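Putative fimbriae assembly chaperone (Salmonella typhimurium, PDB 2CO7) probably acts as a periplasmic chaperone that helps fimbrial subunits fold and reach the assembly machinery, as in the PapD family. Local coordinates at residues 133-138 with 160-165. Sequence-based numbering, arbitrary orientation.
Sequences DAVKGT and PTPFYM
F163 is held at its backbone by T161 OG1, which accepts from F163 N at 3.2 Å in an ST turn; the N-H...O angle of 162° shows a nearly straight bond. The same hydroxyl is hydrogen-bonded to N159 OD1, so two groups grip it. The turn anchors the residue whose ring reaches segment 133-138: F163 CG lies anti to the carbonyl carbon (chi1 -63°), and the ring meets the passing chain on several sides. In a chaperone of the PapD family, built of two immunoglobulin-like domains, segment 133-138 follows strand 116-131 of the N-terminal domain and leads into helix 139-142, while 160-165 follows strand 154-159 of the C-terminal domain. F163 therefore packs at the domain junction, also touching R131 and E90 as well as P139 and V142. K136 O comes to the ring edge in its plane, 3.3 Å from F163 CZ. Over one face sits the carbonyl carbon of T138, 3.7 Å above the plane and displaced toward the rim. V135 approaches obliquely: CG1, anti to its own backbone N (chi1 178°), lies 3.6 Å from F163 CE2. V135 CG1 also touches the P162 ring, 3.9 Å from P162 CB. No hydrogen bond spans the two segments; the join is made by van der Waals contacts of the V135 methyl and of backbone atoms of 136-138 gathered round the F163 ring. T138 is the N-cap of helix 139-142: its side chain caps a backbone N just beyond, while its own N is hydrogen-bonded to D141 OD1.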
loop_
_atom_site.group_PDB
_atom_site.type_symbol
_atom_site.label_atom_id
_atom_site.label_comp_id
_atom_site.label_asym_id
_atom_site.label_seq_id
_atom_site.Cartn_x
_atom_site.Cartn_y
_atom_site.Cartn_z
ATOM N N ASP B 133 14.346 -20.244 -11.087
ATOM C CA ASP B 133 15.531 -20.899 -10.546
ATOM C C ASP B 133 16.802 -20.489 -11.314
ATOM O O ASP B 133 17.889 -20.417 -10.739
ATOM C CB ASP B 133 15.319 -22.416 -10.562
ATOM C CG ASP B 133 16.212 -23.157 -9.563
ATOM O OD1 ASP B 133 17.000 -24.031 -10.003
ATOM O OD2 ASP B 133 16.142 -22.849 -8.357
ATOM N N ALA B 134 16.656 -20.183 -12.594
ATOM C CA ALA B 134 17.788 -19.733 -13.417
ATOM C C ALA B 134 18.136 -18.259 -13.249
ATOM O O ALA B 134 19.112 -17.777 -13.845
ATOM C CB ALA B 134 17.554 -20.073 -14.896
ATOM N N VAL B 135 17.364 -17.541 -12.426
ATOM C CA VAL B 135 17.705 -16.176 -12.063
ATOM C C VAL B 135 18.503 -16.233 -10.761
ATOM O O VAL B 135 17.923 -16.339 -9.683
ATOM C CB VAL B 135 16.441 -15.281 -11.948
ATOM C CG1 VAL B 135 16.776 -13.824 -11.509
ATOM C CG2 VAL B 135 15.709 -15.248 -13.304
ATOM N N LYS B 136 19.829 -16.147 -10.879
ATOM C CA LYS B 136 20.718 -16.430 -9.733
ATOM C C LYS B 136 21.113 -15.213 -8.941
ATOM O O LYS B 136 21.107 -14.100 -9.442
ATOM C CB LYS B 136 21.976 -17.159 -10.208
ATOM C CG LYS B 136 21.698 -18.383 -11.071
ATOM C CD LYS B 136 21.058 -19.519 -10.320
ATOM C CE LYS B 136 21.181 -20.802 -11.138
ATOM N NZ LYS B 136 20.283 -21.894 -10.652
ATOM N N GLY B 137 21.458 -15.444 -7.681
ATOM C CA GLY B 137 21.845 -14.355 -6.796
ATOM C C GLY B 137 20.666 -13.459 -6.430
ATOM O O GLY B 137 19.496 -13.878 -6.460
ATOM N N THR B 138 21.003 -12.226 -6.071
ATOM C CA THR B 138 20.029 -11.261 -5.553
ATOM C C THR B 138 20.123 -9.943 -6.338
ATOM O O THR B 138 21.147 -9.686 -6.991
ATOM C CB THR B 138 20.322 -10.955 -4.076
ATOM O OG1 THR B 138 21.597 -10.292 -3.955
ATOM C CG2 THR B 138 20.334 -12.224 -3.257
ATOM N N PRO B 160 19.236 -3.172 -16.472
ATOM C CA PRO B 160 19.488 -4.213 -17.483
ATOM C C PRO B 160 19.497 -5.637 -16.863
ATOM O O PRO B 160 19.936 -6.591 -17.501
ATOM C CB PRO B 160 20.893 -3.853 -17.969
ATOM C CG PRO B 160 21.583 -3.427 -16.635
ATOM C CD PRO B 160 20.483 -2.653 -15.882
ATOM N N THR B 161 18.988 -5.768 -15.640
ATOM C CA THR B 161 19.060 -7.035 -14.905
ATOM C C THR B 161 17.710 -7.726 -14.896
ATOM O O THR B 161 16.703 -7.074 -15.164
ATOM C CB THR B 161 19.497 -6.810 -13.399
ATOM O OG1 THR B 161 18.385 -6.420 -12.598
ATOM C CG2 THR B 161 20.604 -5.757 -13.282
ATOM N N PRO B 162 17.688 -9.043 -14.590
ATOM C CA PRO B 162 16.439 -9.797 -14.427
ATOM C C PRO B 162 15.622 -9.531 -13.172
ATOM O O PRO B 162 14.611 -10.210 -12.991
ATOM C CB PRO B 162 16.894 -11.267 -14.440
ATOM C CG PRO B 162 18.353 -11.216 -14.019
ATOM C CD PRO B 162 18.891 -9.898 -14.474
ATOM N N PHE B 163 15.996 -8.536 -12.354
ATOM C CA PHE B 163 15.368 -8.343 -11.045
ATOM C C PHE B 163 14.485 -7.130 -10.988
ATOM O O PHE B 163 14.804 -6.125 -11.608
ATOM C CB PHE B 163 16.428 -8.169 -9.946
ATOM C CG PHE B 163 17.304 -9.377 -9.748
ATOM C CD1 PHE B 163 18.539 -9.462 -10.409
ATOM C CD2 PHE B 163 16.883 -10.451 -8.987
ATOM C CE1 PHE B 163 19.351 -10.577 -10.256
ATOM C CE2 PHE B 163 17.699 -11.575 -8.810
ATOM C CZ PHE B 163 18.937 -11.638 -9.460
ATOM N N TYR B 164 13.416 -7.184 -10.178
ATOM C CA TYR B 164 12.836 -5.936 -9.708
ATOM C C TYR B 164 13.819 -5.225 -8.805
ATOM O O TYR B 164 14.370 -5.833 -7.888
ATOM C CB TYR B 164 11.515 -6.137 -8.937
ATOM C CG TYR B 164 10.439 -6.616 -9.863
ATOM C CD1 TYR B 164 9.538 -5.726 -10.430
ATOM C CD2 TYR B 164 10.368 -7.965 -10.225
ATOM C CE1 TYR B 164 8.560 -6.169 -11.320
ATOM C CE2 TYR B 164 9.370 -8.425 -11.116
ATOM C CZ TYR B 164 8.499 -7.524 -11.661
ATOM O OH TYR B 164 7.513 -7.951 -12.516
ATOM N N MET B 165 13.959 -3.918 -9.026
ATOM C CA MET B 165 14.923 -3.099 -8.283
ATOM C C MET B 165 14.116 -2.134 -7.417
ATOM O O MET B 165 13.512 -1.177 -7.901
ATOM C CB MET B 165 15.843 -2.345 -9.269
ATOM C CG MET B 165 16.909 -3.226 -9.904
ATOM S SD MET B 165 18.195 -3.664 -8.674
ATOM C CE MET B 165 19.179 -4.869 -9.590
#